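Local coordinates for membrane-bound lytic murein transglycosylase A (Burkholderia pseudomallei, PDB 6QK4), which probably cleaves the beta-1,4-glycosidic bond between MurNAc and GlcNAc in peptidoglycan, leaving a 1,6-anhydro bond on the MurNAc residue, at residues Arg127-Tyr132 against Phe239-Glu244; Arg196-Trp201 against Leu233-Arg238; Leu263-Thr268 against Phe304-Gly309; Thr268-Ile273 against Ala297-Leu302. One frame throughout, in Å; residues are numbered along the deposited sequence.

Contact 1 (Arg127-Tyr132 against Phe239-Glu244); sequences RWPAGY and FVFFRE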
loop_
_atom_site.group_PDB
_atom_site.type_symbol
_atom_site.label_atom_id
_atom_site.label_comp_id
_atom_site.label_asym_id
_atom_site.label_seq_id
_atom_site.Cartn_x
_atom_site.Cartn_y
_atom_site.Cartn_z
ATOM N N ARG A 127 -12.896 -2.147 19.907
ATOM C CA ARG A 127 -13.435 -3.414 19.425
ATOM C C ARG A 127 -14.938 -3.291 19.190
ATOM O O ARG A 127 -15.590 -2.327 19.619
ATOM C CB ARG A 127 -13.226 -4.543 20.429
ATOM C CG ARG A 127 -11.827 -4.727 20.892
ATOM C CD ARG A 127 -11.750 -5.830 21.965
ATOM N NE ARG A 127 -11.092 -5.339 23.175
ATOM C CZ ARG A 127 -9.865 -5.694 23.566
ATOM N NH1 ARG A 127 -9.144 -6.561 22.854
ATOM N NH2 ARG A 127 -9.355 -5.179 24.679
ATOM N N TRP A 128 -15.500 -4.298 18.526
ATOM C CA TRP A 128 -16.952 -4.350 18.428
ATOM C C TRP A 128 -17.543 -4.365 19.848
ATOM O O TRP A 128 -17.060 -5.111 20.710
ATOM C CB TRP A 128 -17.392 -5.576 17.621
ATOM C CG TRP A 128 -18.880 -5.644 17.424
ATOM C CD1 TRP A 128 -19.777 -6.297 18.225
ATOM C CD2 TRP A 128 -19.649 -5.026 16.380
ATOM N NE1 TRP A 128 -21.048 -6.133 17.740
ATOM C CE2 TRP A 128 -21.003 -5.355 16.614
ATOM C CE3 TRP A 128 -19.328 -4.236 15.274
ATOM C CZ2 TRP A 128 -22.034 -4.932 15.778
ATOM C CZ3 TRP A 128 -20.349 -3.811 14.440
ATOM C CH2 TRP A 128 -21.698 -4.153 14.705
ATOM N N PRO A 129 -18.530 -3.523 20.143
ATOM C CA PRO A 129 -18.992 -3.382 21.530
ATOM C C PRO A 129 -19.707 -4.646 21.984
ATOM O O PRO A 129 -20.603 -5.150 21.296
ATOM C CB PRO A 129 -19.949 -2.187 21.474
ATOM C CG PRO A 129 -19.679 -1.507 20.197
ATOM C CD PRO A 129 -19.192 -2.587 19.237
ATOM N N ALA A 130 -19.287 -5.169 23.139
ATOM C CA ALA A 130 -19.858 -6.422 23.640
ATOM C C ALA A 130 -21.369 -6.306 23.863
ATOM O O ALA A 130 -22.123 -7.268 23.644
ATOM C CB ALA A 130 -19.148 -6.838 24.928
ATOM N N GLY A 131 -21.833 -5.135 24.288
ATOM C CA GLY A 131 -23.260 -4.916 24.422
ATOM C C GLY A 131 -23.911 -4.635 23.082
ATOM O O GLY A 131 -24.537 -3.582 22.891
ATOM N N TYR A 132 -23.767 -5.568 22.143
ATOM C CA TYR A 132 -24.338 -5.354 20.824
ATOM C C TYR A 132 -24.201 -6.626 20.003
ATOM O O TYR A 132 -23.292 -7.432 20.225
ATOM C CB TYR A 132 -23.668 -4.179 20.116
ATOM C CG TYR A 132 -24.614 -3.376 19.273
ATOM C CD1 TYR A 132 -24.924 -3.785 17.984
ATOM C CD2 TYR A 132 -25.208 -2.209 19.761
ATOM C CE1 TYR A 132 -25.791 -3.048 17.181
ATOM C CE2 TYR A 132 -26.089 -1.458 18.965
ATOM C CZ TYR A 132 -26.380 -1.887 17.669
ATOM O OH TYR A 132 -27.244 -1.170 16.852
ATOM N N PHE A 239 -18.356 4.724 11.263
ATOM C CA PHE A 239 -17.486 4.346 12.384
ATOM C C PHE A 239 -17.025 2.898 12.229
ATOM O O PHE A 239 -17.850 1.980 12.165
ATOM C CB PHE A 239 -18.187 4.514 13.749
ATOM C CG PHE A 239 -17.222 4.616 14.886
ATOM C CD1 PHE A 239 -16.652 5.854 15.208
ATOM C CD2 PHE A 239 -16.813 3.483 15.569
ATOM C CE1 PHE A 239 -15.727 5.942 16.255
ATOM C CE2 PHE A 239 -15.872 3.550 16.595
ATOM C CZ PHE A 239 -15.316 4.786 16.922
ATOM N N VAL A 240 -15.709 2.672 12.268
ATOM C CA VAL A 240 -15.142 1.355 12.022
ATOM C C VAL A 240 -14.521 0.823 13.301
ATOM O O VAL A 240 -13.839 1.557 14.022
ATOM C CB VAL A 240 -14.110 1.444 10.883
ATOM C CG1 VAL A 240 -13.319 0.131 10.708
ATOM C CG2 VAL A 240 -14.795 1.921 9.594
ATOM N N PHE A 241 -14.765 -0.458 13.582
ATOM C CA PHE A 241 -14.247 -1.168 14.733
ATOM C C PHE A 241 -13.107 -2.071 14.300
ATOM O O PHE A 241 -12.915 -2.328 13.113
ATOM C CB PHE A 241 -15.331 -2.008 15.384
ATOM C CG PHE A 241 -16.510 -1.196 15.824
ATOM C CD1 PHE A 241 -16.469 -0.534 17.034
ATOM C CD2 PHE A 241 -17.612 -1.056 14.995
ATOM C CE1 PHE A 241 -17.565 0.238 17.463
ATOM C CE2 PHE A 241 -18.697 -0.299 15.394
ATOM C CZ PHE A 241 -18.676 0.349 16.634
ATOM N N PHE A 242 -12.364 -2.553 15.281
ATOM C CA PHE A 242 -11.136 -3.296 15.015
ATOM C C PHE A 242 -11.077 -4.573 15.842
ATOM O O PHE A 242 -11.701 -4.698 16.900
ATOM C CB PHE A 242 -9.897 -2.449 15.340
ATOM C CG PHE A 242 -9.782 -1.242 14.477
ATOM C CD1 PHE A 242 -9.219 -1.354 13.203
ATOM C CD2 PHE A 242 -10.252 -0.012 14.899
ATOM C CE1 PHE A 242 -9.130 -0.210 12.361
ATOM C CE2 PHE A 242 -10.166 1.139 14.080
ATOM C CZ PHE A 242 -9.612 1.038 12.821
ATOM N N ARG A 243 -10.280 -5.515 15.345
ATOM C CA ARG A 243 -9.897 -6.704 16.077
ATOM C C ARG A 243 -8.373 -6.773 16.086
ATOM O O ARG A 243 -7.723 -6.350 15.125
ATOM C CB ARG A 243 -10.540 -7.957 15.439
ATOM C CG ARG A 243 -9.674 -8.740 14.468
ATOM C CD ARG A 243 -10.473 -9.888 13.817
ATOM N NE ARG A 243 -9.703 -10.654 12.829
ATOM C CZ ARG A 243 -9.872 -10.565 11.511
ATOM N NH1 ARG A 243 -10.774 -9.728 11.014
ATOM N NH2 ARG A 243 -9.134 -11.303 10.688
ATOM N N GLU A 244 -7.808 -7.246 17.203
ATOM C CA GLU A 244 -6.382 -7.548 17.259
ATOM C C GLU A 244 -6.097 -8.814 16.478
ATOM O O GLU A 244 -6.810 -9.816 16.610
ATOM C CB GLU A 244 -5.900 -7.745 18.696
ATOM C CG GLU A 244 -4.404 -8.128 18.775
ATOM C CD GLU A 244 -3.757 -7.802 20.127
ATOM O OE1 GLU A 244 -4.480 -7.669 21.132
ATOM O OE2 GLU A 244 -2.516 -7.658 20.180
HETATM O O HOH W 1 -13.874 -6.411 17.460
#
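Arg127 turns its backbone, not its charged end, to strand 240-244. Its CA-H is aimed at the carbonyl of Phe242, with Arg127 CA 3.3 Å from Phe242 O and an angle of 162° at the hydrogen; from CB, close to the same oxygen, the side chain then leads away. Further along the same residue, Arg127 O comes to 3.3 Å from Phe241 CD1. At Trp128 a water carries the backbone link: it accepts from Trp128 N at 2.9 Å and donates to Phe242 O at 2.8 Å. Phe242 is also hydrogen-bonded through its backbone to Tyr126, so the water bridges the two backbones just beyond that bond, where the chain has left strand 123-126. The site belongs to the MltA-specific insert domain, whose sequence family is placed in the clan of ribosomal protein L25. The indole of Trp128, with CG anti to the backbone N (chi1 -177°), brings the CE3-CZ3 side of its six-membered ring to Phe241; Trp128 CE3 is 3.6 Å from Phe241 CD2, and the planes cross obliquely at 68°. Pro129 settles over one face of the Phe241 ring in a CH-pi contact, its CD 4.0 Å from the ring centroid and shifted toward CE1. Phe239 covers the opposite face with its CD2 atom, leaving the Phe241 ring sandwiched, with Leu144 and Leu150 also touching it.

Contact 2 (Arg196-Trp201 against Leu233-Arg238); sequences RSIGKW and LDTNPR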
loop_
_atom_site.group_PDB
_atom_site.type_symbol
_atom_site.label_atom_id
_atom_site.label_comp_id
_atom_site.label_asym_id
_atom_site.label_seq_id
_atom_site.Cartn_x
_atom_site.Cartn_y
_atom_site.Cartn_z
ATOM N N ARG A 196 -18.319 9.936 4.755
ATOM C CA ARG A 196 -18.246 11.300 4.234
ATOM C C ARG A 196 -16.861 11.843 4.522
ATOM O O ARG A 196 -16.473 11.972 5.687
ATOM C CB ARG A 196 -19.312 12.218 4.856
ATOM C CG ARG A 196 -20.703 11.652 4.808
ATOM C CD ARG A 196 -21.753 12.713 5.029
ATOM N NE ARG A 196 -23.076 12.093 5.110
ATOM C CZ ARG A 196 -24.058 12.496 5.914
ATOM N NH1 ARG A 196 -23.884 13.549 6.708
ATOM N NH2 ARG A 196 -25.224 11.853 5.909
ATOM N N SER A 197 -16.142 12.209 3.473
ATOM C CA SER A 197 -14.748 12.585 3.635
ATOM C C SER A 197 -14.591 13.947 4.324
ATOM O O SER A 197 -15.122 14.967 3.871
ATOM C CB SER A 197 -14.062 12.600 2.260
ATOM O OG SER A 197 -13.086 13.611 2.281
ATOM N N ILE A 198 -13.797 13.975 5.401
ATOM C CA ILE A 198 -13.497 15.239 6.051
ATOM C C ILE A 198 -12.595 16.125 5.193
ATOM O O ILE A 198 -12.599 17.345 5.358
ATOM C CB ILE A 198 -12.904 14.998 7.445
ATOM C CG1 ILE A 198 -11.558 14.220 7.357
ATOM C CG2 ILE A 198 -13.915 14.252 8.288
ATOM C CD1 ILE A 198 -10.822 14.083 8.729
ATOM N N GLY A 199 -11.785 15.549 4.298
ATOM C CA GLY A 199 -11.030 16.403 3.391
ATOM C C GLY A 199 -11.939 17.211 2.474
ATOM O O GLY A 199 -11.723 18.403 2.260
ATOM N N LYS A 200 -12.919 16.545 1.869
ATOM C CA LYS A 200 -13.905 17.232 1.049
ATOM C C LYS A 200 -14.667 18.290 1.845
ATOM O O LYS A 200 -15.001 19.367 1.322
ATOM C CB LYS A 200 -14.873 16.201 0.463
ATOM C CG LYS A 200 -15.992 16.826 -0.357
ATOM C CD LYS A 200 -16.792 15.746 -1.073
ATOM C CE LYS A 200 -17.951 16.351 -1.868
ATOM N NZ LYS A 200 -18.514 15.315 -2.812
ATOM N N TRP A 201 -14.941 18.014 3.116
ATOM C CA TRP A 201 -15.591 19.030 3.929
ATOM C C TRP A 201 -14.701 20.255 4.083
ATOM O O TRP A 201 -15.173 21.398 3.942
ATOM C CB TRP A 201 -15.969 18.455 5.302
ATOM C CG TRP A 201 -16.973 19.325 5.998
ATOM C CD1 TRP A 201 -18.323 19.182 5.993
ATOM C CD2 TRP A 201 -16.685 20.485 6.749
ATOM N NE1 TRP A 201 -18.907 20.173 6.734
ATOM C CE2 TRP A 201 -17.924 21.005 7.208
ATOM C CE3 TRP A 201 -15.499 21.130 7.124
ATOM C CZ2 TRP A 201 -17.997 22.126 7.983
ATOM C CZ3 TRP A 201 -15.577 22.257 7.886
ATOM C CH2 TRP A 201 -16.822 22.759 8.307
ATOM N N LEU A 233 -14.506 15.546 12.776
ATOM C CA LEU A 233 -14.565 14.104 12.615
ATOM C C LEU A 233 -16.012 13.612 12.649
ATOM O O LEU A 233 -16.370 12.675 11.906
ATOM C CB LEU A 233 -13.700 13.428 13.672
ATOM C CG LEU A 233 -12.236 13.869 13.742
ATOM C CD1 LEU A 233 -11.449 12.980 14.642
ATOM C CD2 LEU A 233 -11.602 13.801 12.373
ATOM N N ASP A 234 -16.870 14.289 13.441
ATOM C CA ASP A 234 -18.277 13.931 13.542
ATOM C C ASP A 234 -19.044 14.183 12.248
ATOM O O ASP A 234 -20.142 13.647 12.086
ATOM C CB ASP A 234 -18.934 14.711 14.664
ATOM C CG ASP A 234 -18.674 14.121 16.013
ATOM O OD1 ASP A 234 -18.074 13.019 16.089
ATOM O OD2 ASP A 234 -19.049 14.770 17.000
ATOM N N THR A 235 -18.489 14.944 11.307
ATOM C CA THR A 235 -19.178 15.077 10.031
ATOM C C THR A 235 -19.146 13.795 9.206
ATOM O O THR A 235 -19.798 13.757 8.162
ATOM C CB THR A 235 -18.591 16.225 9.207
ATOM O OG1 THR A 235 -17.282 15.868 8.765
ATOM C CG2 THR A 235 -18.530 17.502 10.006
ATOM N N ASN A 236 -18.373 12.762 9.609
ATOM C CA ASN A 236 -18.385 11.458 8.964
ATOM C C ASN A 236 -19.186 10.481 9.805
ATOM O O ASN A 236 -18.670 9.973 10.812
ATOM C CB ASN A 236 -16.950 10.924 8.759
ATOM C CG ASN A 236 -16.937 9.486 8.263
ATOM O OD1 ASN A 236 -17.885 9.059 7.609
ATOM N ND2 ASN A 236 -15.870 8.710 8.576
ATOM N N PRO A 237 -20.409 10.128 9.417
ATOM C CA PRO A 237 -21.211 9.242 10.276
ATOM C C PRO A 237 -20.664 7.831 10.367
ATOM O O PRO A 237 -20.972 7.122 11.340
ATOM C CB PRO A 237 -22.609 9.274 9.635
ATOM C CG PRO A 237 -22.402 9.740 8.253
ATOM C CD PRO A 237 -21.140 10.590 8.221
ATOM N N ARG A 238 -19.845 7.399 9.410
ATOM C CA ARG A 238 -19.328 6.042 9.480
ATOM C C ARG A 238 -18.320 5.891 10.619
ATOM O O ARG A 238 -17.549 6.816 10.914
ATOM C CB ARG A 238 -18.687 5.663 8.145
ATOM C CG ARG A 238 -18.407 4.197 8.030
ATOM C CD ARG A 238 -17.894 3.909 6.648
ATOM N NE ARG A 238 -17.764 2.480 6.386
ATOM C CZ ARG A 238 -18.786 1.632 6.233
ATOM N NH1 ARG A 238 -20.052 2.050 6.340
ATOM N NH2 ARG A 238 -18.543 0.348 5.987
#
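Asn236 OD1 is gripped by two backbone N-H groups. One comes from across the contact, Arg196 N at 3.0 Å with an N-H...O angle of 152°; the other, Arg238 N at 3.1 Å, lies two residues on and closes an Asx turn. Both donors approach from above the carbonyl plane. Asn236 CG stands anti to the backbone N, which carries OD1 toward Arg196 N. Separately, Asn236 CB lies 3.3 Å from Arg196 O. The contact joins, within the MltA-specific insert domain, the start of helix 198-204, where Ser197 OG caps Lys200 N in a nearly straight bond (178°), to the chain that follows helix 229-234. The extended side chain of Arg196 crosses Pro237 at about a right angle. Arg196 CG is 3.6 Å from Pro237 CD, and Pro237 CG stands over the centre of the guanidinium face. Deeper in, Ile198 holds CG1 in the crowded position between backbone N and carbonyl carbon (chi1 62°), which brings Ile198 CD1 to 3.7 Å from Leu233 CD2; Phe165 touches both residues. Thr235 divides its branches: CG2 lies over one face of the Trp201 ring, and Thr235 OG1, hydrogen-bonded to Leu232 O, rests 3.8 Å from Ile198 CG2.

Contact 3 (Leu263-Thr268 against Phe304-Gly309); sequences LGVPLT and FAQDVG
The irregular segment 263-268 curls past the Gln306-Asp307 part of strand 298-307, approaching it most closely where Leu263 CA lies 5.1 Å from Gln306 CA and Leu263 N donates a weak hydrogen bond of 3.4 Å to Gln306 O. The strand belongs to the 3D domain, of the double-psi beta-barrel clan, and the loop leads into its neighbour, strand 272-274. A water reinforces the thin backbone link, donating to Gln306 O at 2.8 Å and to Val265 O at 2.7 Å, so that the Gln306 carbonyl is held by a water as well as by the weak N-H. Gln306 carries most of the side-chain packing. Its CG, anti to the carbonyl carbon, lies 3.7 Å from Leu263 CD2, and its CB faces Leu267 CD2, the two side chains sliding past each other in opposite directions. Its buried amide is well supplied: OE1 is hydrogen-bonded to Ser272 OG, while NE2 is hydrogen-bonded to Asn51 OD1 and Ala47 O in helix 44-55, which should fix the rotation of the group. Asp307 is tied to Tyr106 OH through OD2 and to Ala262 N through OD1; Leu267 CD1 comes to 3.5 Å from OD2 of Asp307. A second water accepts from Thr268 OG1 at 2.6 Å and donates both to Pro266 O and, at 2.8 Å, to Gln306 OE1.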
loop_
_atom_site.group_PDB
_atom_site.type_symbol
_atom_site.label_atom_id
_atom_site.label_comp_id
_atom_site.label_asym_id
_atom_site.label_seq_id
_atom_site.Cartn_x
_atom_site.Cartn_y
_atom_site.Cartn_z
ATOM N N LEU A 263 1.616 -13.648 -0.859
ATOM C CA LEU A 263 2.694 -14.580 -1.114
ATOM C C LEU A 263 3.238 -15.182 0.193
ATOM O O LEU A 263 3.878 -16.241 0.175
ATOM C CB LEU A 263 3.797 -13.875 -1.960
ATOM C CG LEU A 263 5.075 -14.730 -2.263
ATOM C CD1 LEU A 263 4.787 -16.012 -3.110
ATOM C CD2 LEU A 263 6.123 -13.862 -3.035
ATOM N N GLY A 264 2.898 -14.617 1.326
ATOM C CA GLY A 264 3.368 -15.129 2.587
ATOM C C GLY A 264 4.629 -14.498 3.102
ATOM O O GLY A 264 5.160 -14.981 4.113
ATOM N N VAL A 265 5.102 -13.419 2.468
ATOM C CA VAL A 265 6.354 -12.791 2.868
ATOM C C VAL A 265 6.083 -11.334 3.167
ATOM O O VAL A 265 5.179 -10.738 2.578
ATOM C CB VAL A 265 7.451 -12.957 1.785
ATOM C CG1 VAL A 265 7.710 -14.423 1.590
ATOM C CG2 VAL A 265 7.057 -12.312 0.446
ATOM N N PRO A 266 6.883 -10.714 4.020
ATOM C CA PRO A 266 6.751 -9.262 4.256
ATOM C C PRO A 266 6.947 -8.474 2.961
ATOM O O PRO A 266 7.885 -8.729 2.195
ATOM C CB PRO A 266 7.893 -8.957 5.228
ATOM C CG PRO A 266 8.279 -10.258 5.839
ATOM C CD PRO A 266 7.967 -11.336 4.802
ATOM N N LEU A 267 6.059 -7.531 2.718
ATOM C CA LEU A 267 6.193 -6.619 1.554
ATOM C C LEU A 267 7.340 -5.631 1.736
ATOM O O LEU A 267 7.602 -5.142 2.835
ATOM C CB LEU A 267 4.884 -5.857 1.350
ATOM C CG LEU A 267 3.632 -6.733 1.223
ATOM C CD1 LEU A 267 2.357 -5.920 1.079
ATOM C CD2 LEU A 267 3.813 -7.600 0.002
ATOM N N THR A 268 7.996 -5.259 0.602
ATOM C CA THR A 268 9.078 -4.277 0.653
ATOM C C THR A 268 8.600 -2.947 0.077
ATOM O O THR A 268 8.083 -2.915 -1.055
ATOM C CB THR A 268 10.249 -4.808 -0.179
ATOM O OG1 THR A 268 10.666 -6.046 0.382
ATOM C CG2 THR A 268 11.456 -3.805 -0.119
ATOM N N PHE A 304 8.089 -6.760 -7.409
ATOM C CA PHE A 304 7.767 -8.199 -7.393
ATOM C C PHE A 304 6.303 -8.372 -7.055
ATOM O O PHE A 304 5.796 -7.695 -6.165
ATOM C CB PHE A 304 8.626 -8.940 -6.359
ATOM C CG PHE A 304 10.083 -9.009 -6.748
ATOM C CD1 PHE A 304 10.899 -7.944 -6.480
ATOM C CD2 PHE A 304 10.608 -10.187 -7.315
ATOM C CE1 PHE A 304 12.266 -8.015 -6.855
ATOM C CE2 PHE A 304 11.959 -10.280 -7.700
ATOM C CZ PHE A 304 12.767 -9.142 -7.469
ATOM N N ALA A 305 5.611 -9.249 -7.797
ATOM C CA ALA A 305 4.192 -9.522 -7.523
ATOM C C ALA A 305 4.065 -10.376 -6.269
ATOM O O ALA A 305 4.335 -11.581 -6.292
ATOM C CB ALA A 305 3.578 -10.217 -8.746
ATOM N N GLN A 306 3.716 -9.739 -5.135
ATOM C CA GLN A 306 3.795 -10.402 -3.851
ATOM C C GLN A 306 2.515 -10.204 -3.092
ATOM O O GLN A 306 2.478 -10.547 -1.898
ATOM C CB GLN A 306 5.000 -9.913 -3.017
ATOM C CG GLN A 306 6.361 -10.209 -3.794
ATOM C CD GLN A 306 7.614 -9.796 -3.018
ATOM O OE1 GLN A 306 7.655 -8.728 -2.371
ATOM N NE2 GLN A 306 8.689 -10.551 -3.221
ATOM N N ASP A 307 1.464 -9.711 -3.750
ATOM C CA ASP A 307 0.218 -9.495 -3.006
ATOM C C ASP A 307 -0.921 -9.528 -4.008
ATOM O O ASP A 307 -0.708 -9.512 -5.213
ATOM C CB ASP A 307 0.270 -8.154 -2.211
ATOM C CG ASP A 307 -0.654 -8.161 -0.931
ATOM O OD1 ASP A 307 -1.332 -9.185 -0.648
ATOM O OD2 ASP A 307 -0.689 -7.090 -0.245
ATOM N N VAL A 308 -2.159 -9.578 -3.492
ATOM C CA VAL A 308 -3.356 -9.465 -4.315
ATOM C C VAL A 308 -4.295 -8.499 -3.604
ATOM O O VAL A 308 -4.071 -8.136 -2.443
ATOM C CB VAL A 308 -4.049 -10.846 -4.516
ATOM C CG1 VAL A 308 -3.069 -11.906 -5.072
ATOM C CG2 VAL A 308 -4.675 -11.313 -3.234
ATOM N N GLY A 309 -5.367 -8.096 -4.287
ATOM C CA GLY A 309 -6.342 -7.219 -3.660
ATOM C C GLY A 309 -7.701 -7.312 -4.309
ATOM O O GLY A 309 -7.819 -7.581 -5.505
HETATM O O HOH W 2 3.610 -11.486 0.498
HETATM O O HOH W 3 9.290 -8.234 -0.162
#

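Contact 4 (Thr268-Ile273 against Ala297-Leu302); sequences TPERSI and APLNRL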
loop_
_atom_site.group_PDB
_atom_site.type_symbol
_atom_site.label_atom_id
_atom_site.label_comp_id
_atom_site.label_asym_id
_atom_site.label_seq_id
_atom_site.Cartn_x
_atom_site.Cartn_y
_atom_site.Cartn_z
ATOM N N THR A 268 7.996 -5.259 0.602
ATOM C CA THR A 268 9.078 -4.277 0.653
ATOM C C THR A 268 8.600 -2.947 0.077
ATOM O O THR A 268 8.083 -2.915 -1.055
ATOM C CB THR A 268 10.249 -4.808 -0.179
ATOM O OG1 THR A 268 10.666 -6.046 0.382
ATOM C CG2 THR A 268 11.456 -3.805 -0.119
ATOM N N PRO A 269 8.711 -1.839 0.798
ATOM C CA PRO A 269 8.238 -0.553 0.256
ATOM C C PRO A 269 8.834 -0.257 -1.111
ATOM O O PRO A 269 10.038 -0.363 -1.306
ATOM C CB PRO A 269 8.713 0.471 1.297
ATOM C CG PRO A 269 8.671 -0.335 2.663
ATOM C CD PRO A 269 9.205 -1.745 2.187
ATOM N N GLU A 270 7.990 0.184 -2.039
ATOM C CA GLU A 270 8.362 0.496 -3.435
ATOM C C GLU A 270 9.045 -0.632 -4.186
ATOM O O GLU A 270 9.655 -0.387 -5.253
ATOM C CB GLU A 270 9.207 1.765 -3.491
ATOM C CG GLU A 270 8.421 2.940 -2.895
ATOM C CD GLU A 270 8.925 4.308 -3.464
ATOM O OE1 GLU A 270 8.909 4.536 -4.717
ATOM O OE2 GLU A 270 9.337 5.130 -2.610
ATOM N N ARG A 271 8.896 -1.894 -3.728
ATOM C CA ARG A 271 9.440 -3.009 -4.481
ATOM C C ARG A 271 8.464 -4.165 -4.540
ATOM O O ARG A 271 8.853 -5.239 -5.021
ATOM C CB ARG A 271 10.760 -3.538 -3.885
ATOM C CG ARG A 271 11.953 -2.529 -3.973
ATOM C CD ARG A 271 12.388 -2.409 -5.450
ATOM N NE ARG A 271 13.375 -1.333 -5.540
ATOM C CZ ARG A 271 13.833 -0.874 -6.702
ATOM N NH1 ARG A 271 13.386 -1.456 -7.816
ATOM N NH2 ARG A 271 14.699 0.201 -6.736
ATOM N N SER A 272 7.244 -4.010 -3.993
ATOM C CA SER A 272 6.226 -5.047 -4.022
ATOM C C SER A 272 4.985 -4.474 -4.645
ATOM O O SER A 272 4.644 -3.311 -4.381
ATOM C CB SER A 272 5.842 -5.521 -2.600
ATOM O OG SER A 272 6.897 -6.204 -1.956
ATOM N N ILE A 273 4.319 -5.246 -5.498
ATOM C CA ILE A 273 3.020 -4.841 -6.021
ATOM C C ILE A 273 1.984 -5.940 -5.747
ATOM O O ILE A 273 2.294 -7.133 -5.647
ATOM C CB ILE A 273 3.040 -4.543 -7.527
ATOM C CG1 ILE A 273 3.637 -5.726 -8.335
ATOM C CG2 ILE A 273 3.698 -3.119 -7.780
ATOM C CD1 ILE A 273 3.399 -5.516 -9.876
ATOM N N ALA A 297 6.305 12.933 -12.161
ATOM C CA ALA A 297 7.563 12.584 -12.805
ATOM C C ALA A 297 7.619 11.075 -13.136
ATOM O O ALA A 297 6.927 10.265 -12.501
ATOM C CB ALA A 297 8.722 12.926 -11.877
ATOM N N PRO A 298 8.436 10.663 -14.103
ATOM C CA PRO A 298 8.557 9.224 -14.380
ATOM C C PRO A 298 8.984 8.409 -13.175
ATOM O O PRO A 298 9.873 8.811 -12.410
ATOM C CB PRO A 298 9.625 9.124 -15.458
ATOM C CG PRO A 298 9.536 10.524 -16.148
ATOM C CD PRO A 298 9.148 11.494 -15.098
ATOM N N LEU A 299 8.397 7.206 -13.084
ATOM C CA LEU A 299 8.669 6.240 -12.016
ATOM C C LEU A 299 8.889 4.897 -12.712
ATOM O O LEU A 299 7.949 4.317 -13.265
ATOM C CB LEU A 299 7.504 6.184 -11.018
ATOM C CG LEU A 299 7.682 5.127 -9.899
ATOM C CD1 LEU A 299 8.931 5.413 -9.126
ATOM C CD2 LEU A 299 6.449 5.406 -8.997
ATOM N N ASN A 300 10.151 4.482 -12.807
ATOM C CA ASN A 300 10.520 3.232 -13.457
ATOM C C ASN A 300 11.099 2.297 -12.410
ATOM O O ASN A 300 12.115 2.622 -11.791
ATOM C CB ASN A 300 11.572 3.506 -14.544
ATOM C CG ASN A 300 10.949 4.170 -15.780
ATOM O OD1 ASN A 300 10.356 3.497 -16.622
ATOM N ND2 ASN A 300 11.122 5.480 -15.900
ATOM N N ARG A 301 10.437 1.157 -12.150
ATOM C CA ARG A 301 10.771 0.449 -10.903
ATOM C C ARG A 301 10.652 -1.055 -11.141
ATOM O O ARG A 301 9.600 -1.505 -11.629
ATOM C CB ARG A 301 9.775 0.770 -9.742
ATOM C CG ARG A 301 10.177 1.754 -8.618
ATOM C CD ARG A 301 11.136 1.141 -7.746
ATOM N NE ARG A 301 11.481 1.762 -6.477
ATOM C CZ ARG A 301 12.574 2.479 -6.246
ATOM N NH1 ARG A 301 13.362 2.866 -7.253
ATOM N NH2 ARG A 301 12.847 2.864 -5.008
ATOM N N LEU A 302 11.692 -1.819 -10.796
ATOM C CA LEU A 302 11.591 -3.276 -10.735
ATOM C C LEU A 302 10.918 -3.636 -9.424
ATOM O O LEU A 302 11.400 -3.265 -8.351
ATOM C CB LEU A 302 12.971 -3.926 -10.818
ATOM C CG LEU A 302 12.945 -5.476 -10.755
ATOM C CD1 LEU A 302 12.192 -6.147 -11.918
ATOM C CD2 LEU A 302 14.375 -5.959 -10.687
#
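From CB the side chain of Arg271 sets out with CG anti to its carbonyl carbon and then bends at chi2 (-71°), which swings its end over to strand 298-307. Arg271 CD reaches the carbonyl of Leu302, 3.2 Å from Leu302 O. NE faces Arg301 NE, and Arg271 CZ sits 3.5 Å from Arg301 CD. Arg271 NH1 ends in the best bond of the contact, 2.7 Å to Leu302 O at 155°, with the donor in the carbonyl plane on a lone pair. Arg271 NH2 lies over one face of the Arg301 guanidinium, 3.0 Å from Arg301 NH1, both of them donors. The two cationic planes are stacked, 18° apart, with Arg271 CZ 3.6 Å from Arg301 CZ. A weak hydrogen bond of 3.1 Å runs from Arg301 NE to Glu270 O, a carbonyl in the turn that leads into strand 272-274. That strand runs parallel to 298-307, a pairing within the 3D domain, whose clan is that of double-psi beta barrels. The repulsion between the two cations is probably offset by nearby acceptors and acids. Asp39 forms a salt bridge with Arg271 NH1 and a long, weak ion pair with Arg301 NH1, and Ile42 O accepts from Arg271 NH2. Glu270 OE1, hydrogen-bonded to Tyr320 OH, lies 4.2 Å from Arg301 NE but out of the guanidinium plane, so it probably contributes through charge alone and helps make the pair tolerable.

The four contacts fall into two groups on different parts of the molecule. Contacts 1 and 2 lie in the MltA-specific insert, their centres about 20 Å apart; contact 2 is nested inside the loop that contact 1 closes, and the chain runs directly from 233-238 into strand 240-244. Contacts 3 and 4 come later, with centres about 13 Å apart. They share Thr268 and strand 298-307, and contact 4 is nested within contact 3; backbone pairing of Phe304 with Arg271 joins them. Contacts 1 and 4, with centres about 36 Å apart, lie on opposite sides of the chain's centre, consistent with the two-domain build of MltA relatives, which bind peptidoglycan in the groove between domains.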